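Local coordinates for protein TodX (Pseudomonas putida, PDB 3BS0) that transports toluene across the outer membrane of Pseudomonas putida, as a beta-barrel protein of the OmpP1/FadL family, for subsequent biodegradation, at residues A[29-34]-A[98-103]; A[158-163]-A[246-251]. All coordinates share one frame; numbering follows the deposited sequence.

Contact 1. Residues A[29-34]-A[98-103]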
# COMPACT_ATOMS: atom_id res chain seq x y z
N ALA A 29 -5.42 -13.56 7.33
CA ALA A 29 -4.41 -13.75 8.37
C ALA A 29 -3.17 -14.35 7.72
O ALA A 29 -2.10 -14.36 8.31
CB ALA A 29 -4.92 -14.67 9.45
N LEU A 30 -3.33 -14.84 6.49
CA LEU A 30 -2.22 -15.43 5.77
C LEU A 30 -1.07 -14.43 5.59
O LEU A 30 0.06 -14.83 5.31
CB LEU A 30 -2.70 -15.97 4.41
CG LEU A 30 -3.38 -17.35 4.41
CD1 LEU A 30 -4.07 -17.62 3.09
CD2 LEU A 30 -2.33 -18.41 4.69
N ILE A 31 -1.36 -13.14 5.77
CA ILE A 31 -0.35 -12.09 5.65
C ILE A 31 -0.07 -11.45 7.00
O ILE A 31 1.08 -11.11 7.32
CB ILE A 31 -0.80 -10.95 4.75
CG1 ILE A 31 -1.18 -11.45 3.37
CG2 ILE A 31 0.32 -9.92 4.68
CD1 ILE A 31 -1.94 -10.42 2.57
N SER A 32 -1.15 -11.23 7.76
CA SER A 32 -1.04 -10.63 9.07
C SER A 32 -0.51 -11.67 10.03
O SER A 32 0.68 -11.99 10.00
CB SER A 32 -2.39 -10.11 9.51
OG SER A 32 -3.40 -11.08 9.33
N ASN A 33 -1.38 -12.23 10.86
CA ASN A 33 -0.97 -13.25 11.82
C ASN A 33 -1.60 -14.62 11.54
O ASN A 33 -2.62 -14.98 12.12
CB ASN A 33 -1.32 -12.79 13.23
CG ASN A 33 -0.82 -13.74 14.29
OD1 ASN A 33 0.04 -14.58 14.02
ND2 ASN A 33 -1.35 -13.60 15.50
N PRO A 34 -0.97 -15.42 10.66
CA PRO A 34 -1.51 -16.74 10.32
C PRO A 34 -1.83 -17.65 11.51
O PRO A 34 -2.57 -18.62 11.36
CB PRO A 34 -0.42 -17.34 9.42
CG PRO A 34 0.81 -16.65 9.87
CD PRO A 34 0.35 -15.23 10.04
N GLY A 98 -3.56 -18.03 -1.29
CA GLY A 98 -4.43 -16.98 -1.79
C GLY A 98 -3.69 -15.93 -2.59
O GLY A 98 -2.46 -15.89 -2.61
N LEU A 99 -4.44 -15.07 -3.26
CA LEU A 99 -3.88 -13.98 -4.06
C LEU A 99 -4.47 -12.69 -3.48
O LEU A 99 -5.70 -12.53 -3.40
CB LEU A 99 -4.31 -14.16 -5.52
CG LEU A 99 -4.12 -15.57 -6.11
CD1 LEU A 99 -5.14 -15.81 -7.20
CD2 LEU A 99 -2.70 -15.74 -6.65
N PHE A 100 -3.62 -11.77 -3.05
CA PHE A 100 -4.13 -10.55 -2.48
C PHE A 100 -3.65 -9.31 -3.19
O PHE A 100 -2.53 -8.83 -2.96
CB PHE A 100 -3.81 -10.47 -0.99
CG PHE A 100 -4.54 -11.50 -0.18
CD1 PHE A 100 -4.06 -12.80 -0.09
CD2 PHE A 100 -5.75 -11.19 0.44
CE1 PHE A 100 -4.78 -13.77 0.59
CE2 PHE A 100 -6.48 -12.16 1.12
CZ PHE A 100 -5.99 -13.45 1.19
N VAL A 101 -4.53 -8.80 -4.04
CA VAL A 101 -4.33 -7.62 -4.86
C VAL A 101 -4.56 -6.36 -4.03
O VAL A 101 -5.40 -6.34 -3.13
CB VAL A 101 -5.31 -7.60 -6.05
CG1 VAL A 101 -5.21 -6.28 -6.80
CG2 VAL A 101 -5.02 -8.78 -6.99
N SER A 102 -3.81 -5.31 -4.35
CA SER A 102 -3.96 -4.05 -3.64
C SER A 102 -3.23 -2.91 -4.32
O SER A 102 -2.23 -3.11 -5.01
CB SER A 102 -3.44 -4.19 -2.21
OG SER A 102 -2.05 -4.47 -2.20
N SER A 103 -3.75 -1.71 -4.13
CA SER A 103 -3.13 -0.52 -4.66
C SER A 103 -2.33 -0.04 -3.46
O SER A 103 -2.49 -0.57 -2.36
CB SER A 103 -4.18 0.53 -5.02
OG SER A 103 -3.90 1.76 -4.37

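Contact 2. Residues A[158-163]-A[246-251]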
# COMPACT_ATOMS: atom_id res chain seq x y z
N VAL A 158 5.55 -11.53 -3.92
CA VAL A 158 4.95 -10.23 -4.13
C VAL A 158 5.27 -9.81 -5.56
O VAL A 158 6.37 -10.05 -6.06
CB VAL A 158 5.58 -9.26 -3.13
CG1 VAL A 158 4.99 -7.86 -3.27
CG2 VAL A 158 5.41 -9.80 -1.73
N TRP A 159 4.29 -9.22 -6.24
CA TRP A 159 4.45 -8.74 -7.61
C TRP A 159 4.09 -7.26 -7.55
O TRP A 159 2.98 -6.90 -7.17
CB TRP A 159 3.49 -9.47 -8.57
CG TRP A 159 3.60 -9.03 -10.03
CD1 TRP A 159 4.56 -9.39 -10.93
CD2 TRP A 159 2.73 -8.11 -10.72
NE1 TRP A 159 4.35 -8.75 -12.13
CE2 TRP A 159 3.24 -7.96 -12.03
CE3 TRP A 159 1.58 -7.39 -10.36
CZ2 TRP A 159 2.63 -7.13 -12.98
CZ3 TRP A 159 0.98 -6.55 -11.31
CH2 TRP A 159 1.51 -6.43 -12.60
N THR A 160 5.04 -6.40 -7.90
CA THR A 160 4.79 -4.97 -7.86
C THR A 160 4.89 -4.37 -9.22
O THR A 160 5.77 -4.72 -9.99
CB THR A 160 5.79 -4.23 -6.96
OG1 THR A 160 6.51 -5.16 -6.15
CG2 THR A 160 5.06 -3.25 -6.07
N SER A 161 3.99 -3.46 -9.52
CA SER A 161 3.97 -2.77 -10.79
C SER A 161 3.92 -1.27 -10.46
O SER A 161 3.28 -0.84 -9.48
CB SER A 161 2.75 -3.21 -11.59
OG SER A 161 2.69 -2.60 -12.87
N LEU A 162 4.62 -0.46 -11.25
CA LEU A 162 4.63 0.98 -11.03
C LEU A 162 4.35 1.77 -12.28
O LEU A 162 5.12 1.71 -13.22
CB LEU A 162 5.96 1.48 -10.47
CG LEU A 162 5.96 3.01 -10.54
CD1 LEU A 162 4.82 3.51 -9.66
CD2 LEU A 162 7.29 3.65 -10.11
N ASN A 163 3.25 2.51 -12.27
CA ASN A 163 2.91 3.40 -13.37
C ASN A 163 3.21 4.81 -12.89
O ASN A 163 2.87 5.19 -11.77
CB ASN A 163 1.43 3.26 -13.76
CG ASN A 163 1.17 1.98 -14.52
OD1 ASN A 163 1.66 1.79 -15.62
ND2 ASN A 163 0.38 1.09 -13.93
N GLY A 246 13.48 -7.22 -5.94
CA GLY A 246 14.55 -6.69 -6.74
C GLY A 246 14.24 -5.26 -7.14
O GLY A 246 13.40 -4.59 -6.52
N ASP A 247 14.92 -4.78 -8.18
CA ASP A 247 14.70 -3.44 -8.69
C ASP A 247 13.43 -3.46 -9.53
O ASP A 247 13.09 -4.48 -10.12
CB ASP A 247 15.86 -3.02 -9.60
CG ASP A 247 17.21 -3.07 -8.91
OD1 ASP A 247 17.34 -2.50 -7.80
OD2 ASP A 247 18.15 -3.67 -9.49
N LEU A 248 12.70 -2.35 -9.56
CA LEU A 248 11.54 -2.30 -10.42
C LEU A 248 12.20 -1.94 -11.74
O LEU A 248 13.01 -1.02 -11.79
CB LEU A 248 10.58 -1.18 -10.04
CG LEU A 248 9.67 -1.25 -8.81
CD1 LEU A 248 8.60 -0.16 -8.96
CD2 LEU A 248 9.03 -2.62 -8.70
N GLU A 249 11.87 -2.66 -12.81
CA GLU A 249 12.46 -2.36 -14.11
C GLU A 249 11.46 -2.47 -15.26
O GLU A 249 10.58 -3.33 -15.27
CB GLU A 249 13.66 -3.27 -14.39
CG GLU A 249 14.63 -2.64 -15.37
CD GLU A 249 15.94 -3.37 -15.48
OE1 GLU A 249 16.44 -3.84 -14.44
OE2 GLU A 249 16.48 -3.47 -16.61
N GLY A 250 11.60 -1.58 -16.22
CA GLY A 250 10.69 -1.60 -17.35
C GLY A 250 11.04 -0.50 -18.32
O GLY A 250 12.12 0.08 -18.28
N LYS A 251 10.09 -0.20 -19.19
CA LYS A 251 10.29 0.83 -20.18
C LYS A 251 9.78 2.17 -19.66
O LYS A 251 8.79 2.23 -18.93
CB LYS A 251 9.57 0.44 -21.48
CG LYS A 251 10.06 -0.87 -22.10
CD LYS A 251 11.59 -0.96 -22.07
CE LYS A 251 12.16 -1.73 -23.26
NZ LYS A 251 13.62 -1.41 -23.48

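Contact 1. Residues A[29-34]-A[98-103]
Leu30 and Ile31 face Gly98 and Phe100 with the two backbones well apart, the CA atoms of Leu30 and Gly98 being 8.0 Å from each other and those of Ile31 and Phe100 9.1 Å. At this spacing no hydrogen bond joins the segments; the interval between a 3-10 turn and a barrel strand is bridged by the side chains of Leu30, Ile31 and Phe100, with the bare backbone of Gly98 meeting Leu30. Ile31 makes the closest approach through the end of its longer branch. CG1 sits anti to the carbonyl carbon (chi1 -57°) and the chain then runs extended to CD1, which comes obliquely onto the root of the aromatic side chain, 3.9 Å from Phe100 CG and 4.0 Å from Phe100 CB. The two side chains slide past each other in opposite directions, and the methyl meets the near end of the ring. The ring, with CG turned anti to its carbonyl carbon (chi1 -67°), leans back along its own strand until Phe100 CE1 lies 4.0 Å from Gly98 CA, filling the place a side chain at Gly98 would need. Leu30 reaches the strand beside it, its CD1 standing 4.4 Å from Gly98 N.

Gln83 and Ser85 of strand 80-90 touch the Phe100 side chain, while Tyr9, Arg136 and Arg222 border Ile31. The backbone of the turn is tied separately, by a hydrogen bond between Leu30 O and Ser154 OG.

The contact illustrates how the N-terminal plug of a FadL-type protein can rest against the barrel wall. Buried and wholly apolar at its side chains, it depends on fit instead of directional bonds, while the backbone of strand 98-103 is hydrogen-bonded to its neighbours on strands 80-90 and 129-143.

Contact 2. Residues A[158-163]-A[246-251]
No ring or planar side chain takes part where Leu248 meets Thr160 and Leu162; the flat group it approaches is the peptide carbonyl of Thr160, whose O lies 4.1 Å from Leu248 CD2. The two methyls of Leu248 divide the work. With CG anti to the carbonyl carbon and beside the backbone N (chi1 -75°), both are set toward the other strand. CD2 rests 4.0 Å from Thr160 CB, whereas CD1 is directed at the next residue on the same side of the strand, 3.5 Å from Leu162 CB and 4.2 Å from Leu162 CD2. The two leucines cross at about a right angle.

Between the segments runs strand 214-228, hydrogen-bonded to strand 151-169; its Val214 and Ala216 touch Leu248, and a bound C8E detergent touches Leu162. Replacing Leu248 by an alanine would probably take both methyl contacts from Thr160 CB and Leu162 CB and open a gap over Val214 and Ala216. Leu248 thus reaches across strand 214-228 to strand 151-169, and the detergent at Leu162 indicates that this apolar patch can lie next to an amphiphile, consistent with the passage of hydrophobic molecules through barrels of this family.

Overall arrangement
From the N terminus, the chain first passes through residues 29-34, in the loop between helix 11-15 and strand 44-60. Contact 1 closes when strand 93-108 returns to this loop, after strands 44-60, 66-69 and 80-90. Only then does contact 2 open, on strand 151-169; it closes on strand 244-257, its loop including helices 170-179 and 186-194. The contacts are therefore in series and neither nest nor cross. The centres of contacts 1 and 2 lie about 19 Å apart and their nearest atoms about 7 Å, without touching. Strands 129-143 and 214-228 border both. Contact 1 ties the N-terminal plug to the wall; contact 2 ties wall strands together.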